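Local atomic coordinates of galactose mutarotase related enzyme (Lactobacillus casei, PDB entry 3Q1N), a protein that probably binds carbohydrate and may act as an isomerase, like the aldose 1-epimerases (galactose mutarotases) to which it is related. Residues T94-A99 with E108-V113; A46-P51 with G74-Y79. All blocks are in the same frame, centred on the assembly; numbering follows the deposited sequence. Where two conformers were deposited one is given.

Contact 1: residues T94-A99 with E108-V113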
ATOM      1  N   THR A  94      16.489   5.465   2.341  1.00 14.68           N
ATOM      2  CA  THR A  94      16.414   6.551   1.396  1.00 14.11           C
ATOM      3  C   THR A  94      16.822   6.090   0.010  1.00 14.03           C
ATOM      4  O   THR A  94      17.841   5.451  -0.172  1.00 13.77           O
ATOM      5  CB  THR A  94      17.348   7.724   1.806  1.00 14.66           C
ATOM      6  OG1 THR A  94      17.044   8.154   3.143  1.00 16.05           O
ATOM      7  CG2 THR A  94      17.131   8.957   0.870  1.00 15.15           C
ATOM      8  N   GLN A  95      15.953   6.385  -0.959  1.00 13.60           N
ATOM      9  CA  GLN A  95      16.223   6.130  -2.389  1.00 13.23           C
ATOM     10  C   GLN A  95      16.206   7.438  -3.184  1.00 13.82           C
ATOM     11  O   GLN A  95      15.403   8.331  -2.936  1.00 14.61           O
ATOM     12  CB  GLN A  95      15.175   5.177  -2.928  1.00 12.94           C
ATOM     13  CG  GLN A  95      15.434   4.727  -4.353  1.00 13.86           C
ATOM     14  CD  GLN A  95      14.331   3.843  -4.869  1.00 14.88           C
ATOM     15  OE1 GLN A  95      13.366   4.371  -5.474  1.00 14.35           O
ATOM     16  NE2 GLN A  95      14.421   2.529  -4.654  1.00 13.60           N
ATOM     17  N   HIS A  96      17.069   7.512  -4.186  1.00 14.30           N
ATOM     18  CA  HIS A  96      17.079   8.582  -5.168  1.00 14.59           C
ATOM     19  C   HIS A  96      16.944   7.941  -6.553  1.00 14.67           C
ATOM     20  O   HIS A  96      17.050   6.704  -6.715  1.00 13.61           O
ATOM     21  CB  HIS A  96      18.435   9.310  -5.103  1.00 15.23           C
ATOM     22  CG  HIS A  96      18.719   9.992  -3.799  1.00 17.28           C
ATOM     23  ND1 HIS A  96      18.310  11.286  -3.532  1.00 20.14           N
ATOM     24  CD2 HIS A  96      19.384   9.574  -2.694  1.00 19.99           C
ATOM     25  CE1 HIS A  96      18.714  11.631  -2.308  1.00 22.00           C
ATOM     26  NE2 HIS A  96      19.320  10.594  -1.761  1.00 20.10           N
ATOM     27  N   GLN A  97      16.717   8.779  -7.559  1.00 13.88           N
ATOM     28  CA  GLN A  97      16.693   8.363  -8.932  1.00 14.20           C
ATOM     29  C   GLN A  97      18.005   7.703  -9.359  1.00 15.23           C
ATOM     30  O   GLN A  97      19.055   7.913  -8.756  1.00 15.60           O
ATOM     31  CB  GLN A  97      16.385   9.558  -9.854  1.00 14.98           C
ATOM     32  CG  GLN A  97      17.542  10.529 -10.111  1.00 15.25           C
ATOM     33  CD  GLN A  97      18.051  11.280  -8.905  1.00 15.97           C
ATOM     34  OE1 GLN A  97      17.306  11.571  -7.986  1.00 13.63           O
ATOM     35  NE2 GLN A  97      19.320  11.700  -8.953  1.00 16.94           N
ATOM     36  N   ASN A  98      17.917   6.967 -10.455  1.00 15.14           N
ATOM     37  CA  ASN A  98      19.079   6.394 -11.109  1.00 16.21           C
ATOM     38  C   ASN A  98      18.878   6.456 -12.634  1.00 16.23           C
ATOM     39  O   ASN A  98      17.811   6.851 -13.121  1.00 15.46           O
ATOM     40  CB  ASN A  98      19.361   5.001 -10.537  1.00 16.25           C
ATOM     41  CG  ASN A  98      18.274   4.002 -10.829  1.00 15.40           C
ATOM     42  OD1 ASN A  98      17.936   3.784 -11.941  1.00 17.23           O
ATOM     43  ND2 ASN A  98      17.757   3.333  -9.771  1.00 17.74           N
ATOM     44  N   ALA A  99      19.892   6.087 -13.408  1.00 18.06           N
ATOM     45  CA  ALA A  99      19.814   6.149 -14.855  1.00 18.11           C
ATOM     46  C   ALA A  99      18.643   5.370 -15.464  1.00 18.74           C
ATOM     47  O   ALA A  99      18.064   5.816 -16.452  1.00 18.89           O
ATOM     48  CB  ALA A  99      21.181   5.681 -15.497  1.00 19.26           C
ATOM     49  N   GLU A 108      14.620  13.938 -10.854  1.00 13.30           N
ATOM     50  CA  GLU A 108      15.351  13.719  -9.624  1.00 12.94           C
ATOM     51  C   GLU A 108      14.415  13.762  -8.418  1.00 12.70           C
ATOM     52  O   GLU A 108      13.542  14.634  -8.294  1.00 12.11           O
ATOM     53  CB  GLU A 108      16.518  14.719  -9.483  1.00 13.12           C
ATOM     54  CG  GLU A 108      17.458  14.668 -10.669  1.00 13.62           C
ATOM     55  CD  GLU A 108      18.782  15.329 -10.416  1.00 16.30           C
ATOM     56  OE1 GLU A 108      18.905  16.113  -9.471  1.00 14.97           O
ATOM     57  OE2 GLU A 108      19.720  15.067 -11.227  1.00 17.15           O
ATOM     58  N   TYR A 109      14.560  12.756  -7.554  1.00 13.11           N
ATOM     59  CA  TYR A 109      13.703  12.638  -6.385  1.00 12.57           C
ATOM     60  C   TYR A 109      14.423  12.065  -5.209  1.00 12.76           C
ATOM     61  O   TYR A 109      15.455  11.375  -5.361  1.00 12.91           O
ATOM     62  CB  TYR A 109      12.439  11.791  -6.700  1.00 13.26           C
ATOM     63  CG  TYR A 109      12.708  10.291  -6.901  1.00 12.11           C
ATOM     64  CD1 TYR A 109      12.821   9.417  -5.795  1.00 13.31           C
ATOM     65  CD2 TYR A 109      12.906   9.755  -8.185  1.00 12.65           C
ATOM     66  CE1 TYR A 109      13.068   8.085  -5.991  1.00 13.49           C
ATOM     67  CE2 TYR A 109      13.177   8.422  -8.378  1.00 12.96           C
ATOM     68  CZ  TYR A 109      13.254   7.579  -7.292  1.00 13.83           C
ATOM     69  OH  TYR A 109      13.534   6.219  -7.469  1.00 14.09           O
ATOM     70  N   THR A 110      13.826  12.284  -4.044  1.00 13.25           N
ATOM     71  CA  THR A 110      14.199  11.529  -2.850  1.00 13.55           C
ATOM     72  C   THR A 110      12.936  10.897  -2.286  1.00 13.99           C
ATOM     73  O   THR A 110      11.909  11.545  -2.194  1.00 13.83           O
ATOM     74  CB  THR A 110      14.850  12.380  -1.776  1.00 14.04           C
ATOM     75  OG1 THR A 110      16.009  13.036  -2.292  1.00 14.78           O
ATOM     76  CG2 THR A 110      15.284  11.507  -0.572  1.00 14.64           C
ATOM     77  N   LEU A 111      13.013   9.596  -1.968  1.00 14.00           N
ATOM     78  CA  LEU A 111      11.955   8.919  -1.280  1.00 14.12           C
ATOM     79  C   LEU A 111      12.542   8.377  -0.007  1.00 14.41           C
ATOM     80  O   LEU A 111      13.402   7.506  -0.042  1.00 14.72           O
ATOM     81  CB  LEU A 111      11.361   7.790  -2.150  1.00 13.88           C
ATOM     82  CG  LEU A 111      10.336   6.888  -1.502  1.00 15.92           C
ATOM     83  CD1 LEU A 111       9.135   7.725  -0.984  1.00 17.83           C
ATOM     84  CD2 LEU A 111       9.890   5.790  -2.517  1.00 16.86           C
ATOM     85  N   ALA A 112      12.071   8.897   1.125  1.00 13.83           N
ATOM     86  CA  ALA A 112      12.616   8.516   2.410  1.00 14.03           C
ATOM     87  C   ALA A 112      11.512   7.885   3.230  1.00 14.51           C
ATOM     88  O   ALA A 112      10.374   8.348   3.228  1.00 15.57           O
ATOM     89  CB  ALA A 112      13.276   9.691   3.150  1.00 14.37           C
ATOM     90  N   VAL A 113      11.856   6.785   3.899  1.00 14.26           N
ATOM     91  CA  VAL A 113      10.912   6.039   4.716  0.50 14.06           C
ATOM     92  C   VAL A 113      11.561   5.732   6.073  1.00 14.36           C
ATOM     93  O   VAL A 113      12.645   5.144   6.103  1.00 14.61           O
ATOM     94  CB  VAL A 113      10.539   4.711   3.978  0.50 13.84           C
ATOM     95  CG1 VAL A 113       9.391   3.980   4.666  0.50 14.29           C
ATOM     96  CG2 VAL A 113      10.243   4.984   2.485  0.50 13.13           C
TER
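Gln95 and Tyr109 meet side chain to side chain: the phenol OH donates to Gln95 OE1 at 2.7 Å, approaching from above the amide plane, 37° out of it, while OE1 lies at the edge of the tyrosine ring. Gln95 gets there with CG anti to the backbone N (chi1 -174°) and an extended chain, its amide plane turned 66° from the ring. Over one face of the same ring run the His96 carbonyl carbon and Gln97 N, both displaced toward the rim, and Gln97 CB packs 3.7 Å from Tyr109 CE2. Gln97 then bends at chi2 and takes the backbone N-H of Tyr109 on its OE1, with N to OE1 3.0 Å. Its amide lies nearly parallel to the Glu108 carboxylate and stacks on it. In this way a side-chain carbonyl takes up the backbone N-H at the start of strand 109-118.

The other face of the sheet carries Thr94, His96, Thr110 and Ala112. The methyls Thr94 CG2 and Thr110 CG2 press together at 3.5 Å, tighter than usual, and His96 lies alongside Thr110, with a weak bond from ND1 to Tyr109 O. Thr110 OG1 has its main polar partner in Asp131.

What sets these side chains opposite one another is antiparallel pairing centred on Gln95 and Leu111, with Gln95 N to Leu111 O and Leu111 N to Gln95 O each 2.9 Å and close to straight. These are adjacent strands of the mutarotase-type beta-sandwich, joined by a connection that carries the short helix 99-104; Asn98 stands at its N-cap, and Leu102 and Thr101 touch Gln97 and Tyr109. Strand 82-84 borders Thr94 through Asp82, and strand 121-130 continues the sheet beyond 109-118, with Val128 packing on Leu111.

Contact 2: residues A46-P51 with G74-Y79. With NO3 (nitrate ion), chain B.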
ATOM      1  N   ALA A  46       5.168  -6.801   1.388  1.00 14.19           N
ATOM      2  CA  ALA A  46       4.588  -5.462   1.630  1.00 14.13           C
ATOM      3  C   ALA A  46       5.306  -4.367   0.828  1.00 14.36           C
ATOM      4  O   ALA A  46       5.948  -3.457   1.419  1.00 14.12           O
ATOM      5  CB  ALA A  46       4.610  -5.144   3.189  1.00 13.76           C
ATOM      6  N   PRO A  47       5.228  -4.454  -0.508  1.00 14.81           N
ATOM      7  CA  PRO A  47       5.966  -3.468  -1.292  1.00 14.81           C
ATOM      8  C   PRO A  47       5.525  -2.011  -1.160  1.00 14.98           C
ATOM      9  O   PRO A  47       4.333  -1.696  -0.889  1.00 14.47           O
ATOM     10  CB  PRO A  47       5.748  -3.893  -2.748  1.00 15.80           C
ATOM     11  CG  PRO A  47       5.120  -5.239  -2.701  1.00 15.78           C
ATOM     12  CD  PRO A  47       4.547  -5.459  -1.340  1.00 14.47           C
ATOM     13  N   ILE A  48       6.509  -1.138  -1.414  1.00 13.91           N
ATOM     14  CA  ILE A  48       6.249   0.273  -1.609  0.75 14.26           C
ATOM     15  C   ILE A  48       5.941   0.507  -3.077  1.00 14.76           C
ATOM     16  O   ILE A  48       6.619  -0.067  -3.961  1.00 15.66           O
ATOM     17  CB  ILE A  48       7.461   1.138  -1.154  0.75 13.64           C
ATOM     18  CG1 ILE A  48       7.638   1.007   0.356  0.75 12.78           C
ATOM     19  CG2 ILE A  48       7.224   2.640  -1.558  0.75 13.40           C
ATOM     20  CD1 ILE A  48       8.933   1.678   0.926  0.75 12.99           C
ATOM     21  N   LEU A  49       4.935   1.337  -3.336  1.00 14.09           N
ATOM     22  CA  LEU A  49       4.425   1.639  -4.689  1.00 14.55           C
ATOM     23  C   LEU A  49       4.727   3.105  -4.981  1.00 14.21           C
ATOM     24  O   LEU A  49       4.112   3.993  -4.416  1.00 13.95           O
ATOM     25  CB  LEU A  49       2.918   1.367  -4.756  1.00 14.96           C
ATOM     26  CG  LEU A  49       2.386   0.056  -4.178  1.00 16.38           C
ATOM     27  CD1 LEU A  49       0.850   0.049  -4.276  1.00 16.92           C
ATOM     28  CD2 LEU A  49       2.988  -1.151  -4.877  1.00 16.13           C
ATOM     29  N   PHE A  50       5.709   3.358  -5.841  1.00 13.97           N
ATOM     30  CA  PHE A  50       6.065   4.741  -6.208  1.00 13.56           C
ATOM     31  C   PHE A  50       6.817   4.690  -7.525  1.00 13.50           C
ATOM     32  O   PHE A  50       7.606   3.808  -7.713  1.00 12.91           O
ATOM     33  CB  PHE A  50       6.994   5.369  -5.153  1.00 13.53           C
ATOM     34  CG  PHE A  50       7.568   6.724  -5.541  1.00 13.55           C
ATOM     35  CD1 PHE A  50       6.873   7.895  -5.226  1.00 13.71           C
ATOM     36  CD2 PHE A  50       8.806   6.834  -6.199  1.00 14.47           C
ATOM     37  CE1 PHE A  50       7.368   9.143  -5.545  1.00 14.71           C
ATOM     38  CE2 PHE A  50       9.328   8.105  -6.512  1.00 14.07           C
ATOM     39  CZ  PHE A  50       8.602   9.258  -6.186  1.00 14.78           C
ATOM     40  N   PRO A  51       6.566   5.653  -8.428  1.00 12.68           N
ATOM     41  CA  PRO A  51       5.654   6.792  -8.409  1.00 12.91           C
ATOM     42  C   PRO A  51       4.267   6.504  -9.005  1.00 12.89           C
ATOM     43  O   PRO A  51       3.518   7.437  -9.292  1.00 13.08           O
ATOM     44  CB  PRO A  51       6.410   7.844  -9.226  1.00 13.12           C
ATOM     45  CG  PRO A  51       7.108   7.046 -10.248  1.00 13.34           C
ATOM     46  CD  PRO A  51       7.487   5.727  -9.578  1.00 13.30           C
ATOM     47  N   GLY A  74       4.895   0.786 -10.140  1.00 16.37           N
ATOM     48  CA  GLY A  74       5.971   1.768 -10.059  1.00 15.53           C
ATOM     49  C   GLY A  74       7.337   1.083 -10.133  1.00 15.08           C
ATOM     50  O   GLY A  74       7.482   0.027 -10.766  1.00 16.29           O
ATOM     51  N   PHE A  75       8.344   1.729  -9.571  1.00 14.05           N
ATOM     52  CA  PHE A  75       9.696   1.205  -9.613  1.00 13.94           C
ATOM     53  C   PHE A  75      10.543   1.332  -8.340  1.00 13.84           C
ATOM     54  O   PHE A  75      11.630   0.758  -8.278  1.00 13.99           O
ATOM     55  CB  PHE A  75      10.471   1.804 -10.798  1.00 14.08           C
ATOM     56  CG  PHE A  75      10.544   3.282 -10.794  1.00 13.13           C
ATOM     57  CD1 PHE A  75      11.251   3.943  -9.829  1.00 14.73           C
ATOM     58  CD2 PHE A  75       9.917   4.044 -11.801  1.00 15.07           C
ATOM     59  CE1 PHE A  75      11.309   5.305  -9.816  1.00 13.33           C
ATOM     60  CE2 PHE A  75      10.007   5.426 -11.801  1.00 15.42           C
ATOM     61  CZ  PHE A  75      10.705   6.058 -10.789  1.00 14.10           C
ATOM     62  N   ALA A  76      10.040   1.997  -7.309  1.00 13.20           N
ATOM     63  CA  ALA A  76      10.804   2.131  -6.044  1.00 13.77           C
ATOM     64  C   ALA A  76      11.095   0.727  -5.459  1.00 13.33           C
ATOM     65  O   ALA A  76      12.120   0.502  -4.838  1.00 13.71           O
ATOM     66  CB  ALA A  76      10.055   3.006  -5.031  1.00 13.96           C
ATOM     67  N   ARG A  77      10.150  -0.187  -5.624  1.00 14.34           N
ATOM     68  CA  ARG A  77      10.233  -1.523  -5.087  1.00 14.74           C
ATOM     69  C   ARG A  77      11.361  -2.287  -5.762  1.00 15.42           C
ATOM     70  O   ARG A  77      11.790  -3.336  -5.270  1.00 15.21           O
ATOM     71  CB  ARG A  77       8.872  -2.259  -5.272  1.00 15.55           C
ATOM     72  CG  ARG A  77       8.483  -2.532  -6.731  1.00 18.46           C
ATOM     73  CD  ARG A  77       7.226  -3.432  -6.852  1.00 20.43           C
ATOM     74  NE  ARG A  77       7.281  -4.181  -8.092  1.00 26.36           N
ATOM     75  CZ  ARG A  77       6.571  -5.266  -8.407  1.00 28.49           C
ATOM     76  NH1 ARG A  77       5.664  -5.773  -7.592  1.00 28.54           N
ATOM     77  NH2 ARG A  77       6.769  -5.843  -9.586  1.00 30.59           N
ATOM     78  N   ASP A  78      11.830  -1.800  -6.920  1.00 14.46           N
ATOM     79  CA  ASP A  78      12.854  -2.535  -7.697  1.00 15.68           C
ATOM     80  C   ASP A  78      14.316  -2.219  -7.398  1.00 15.74           C
ATOM     81  O   ASP A  78      15.201  -2.903  -7.919  1.00 15.67           O
ATOM     82  CB  ASP A  78      12.627  -2.268  -9.189  1.00 16.05           C
ATOM     83  CG  ASP A  78      11.317  -2.835  -9.669  1.00 18.75           C
ATOM     84  OD1 ASP A  78      11.020  -4.002  -9.301  1.00 23.31           O
ATOM     85  OD2 ASP A  78      10.605  -2.123 -10.413  1.00 20.70           O
ATOM     86  N   TYR A  79      14.551  -1.167  -6.606  1.00 15.11           N
ATOM     87  CA  TYR A  79      15.904  -0.710  -6.303  1.00 15.32           C
ATOM     88  C   TYR A  79      16.149  -0.581  -4.793  1.00 14.94           C
ATOM     89  O   TYR A  79      15.220  -0.529  -3.981  1.00 15.29           O
ATOM     90  CB  TYR A  79      16.213   0.624  -7.014  1.00 15.22           C
ATOM     91  CG  TYR A  79      16.012   0.535  -8.505  1.00 15.29           C
ATOM     92  CD1 TYR A  79      16.924  -0.121  -9.299  1.00 14.46           C
ATOM     93  CD2 TYR A  79      14.845   1.034  -9.111  1.00 15.67           C
ATOM     94  CE1 TYR A  79      16.725  -0.253 -10.647  1.00 15.13           C
ATOM     95  CE2 TYR A  79      14.617   0.885 -10.462  1.00 14.43           C
ATOM     96  CZ  TYR A  79      15.543   0.268 -11.232  1.00 15.36           C
ATOM     97  OH  TYR A  79      15.305   0.141 -12.601  1.00 16.72           O
TER
HETATM   98  N   NO3 B 294       3.308  -5.229  -5.632  1.00 29.83           N
HETATM   99  O1  NO3 B 294       4.381  -4.356  -5.642  1.00 27.74           O
HETATM  100  O2  NO3 B 294       2.096  -4.884  -5.102  1.00 32.42           O
HETATM  101  O3  NO3 B 294       3.435  -6.469  -6.174  1.00 30.21           O
HETATM  102  O   HOH W   1       7.311   0.731  -6.395  1.00 11.88           O
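Pro51 lays its CD over one face of the Phe75 ring, 3.5 Å from the centroid and 19° off the normal, a CH-pi contact in which the two side chains cross at about a right angle. CD sits nearest CE2 and CZ, and CG lies close to the same two atoms. Beside this pair, Ala76 CB packs 3.9 Å from Phe50 CB, while Pro51 CB rests over the centre of the Phe50 ring. Ile48 CG2 reaches the same alanine more loosely. Leu111 of strand 109-118 touches Ala76, and Leu140 of strand 136-147 touches Phe50, so the apolar centre is buried.

The backbone grips this centre through one carbonyl. Phe50 O, the carbonyl oxygen of the cis peptide bond to Pro51, accepts from both Phe75 N (2.9 Å) and Ala76 N (3.1 Å), the latter at the start of the 3-10 turn 76-78. Gly74, with no side chain and a positive phi (77°), lets its CA come against the same oxygen. In the galactose mutarotase-like beta-sandwich, this loop turn lies against the short strand 48-49, which pairs in turn with strand 136-147.

Farther along, one water bridges the backbones, donating to Ile48 O at 2.7 Å and accepting from Phe50 N and Arg77 N. Arg77 CB packs on that same Ile48 O. The arginine chain runs extended from CG to NE, and NH1 makes a weak hydrogen bond of 2.7 Å to O1 of a nitrate ion, probably from the crystallisation liquor; nitrate O3 lies at the edge of the guanidinium, in its plane, equally near NH1. Pro47 CG and Leu49 CD2 also border O1, and Arg44 brings a second positive charge close to NH1.

From the N terminus, residues 46-51 come first; the chain then passes through strands 60-63 and 66-69 and returns at 74-79, where contact 2 closes that loop. After strand 82-84 it enters strand 90-96, and contact 1 closes the shorter excursion through helix 99-104. The two loops follow in series, neither nested nor crossed, yet they touch: Gln95 NE2 probably donates to Ala76 O at 3.1 Å, Tyr109 OH packs on Phe75 CE1, and the Phe50 and Tyr109 rings meet at about 60°. Through them the sheet holding 90-96 and 109-118 meets the 74-79 loop and, beyond it, the sheet holding 48-49 and 136-147.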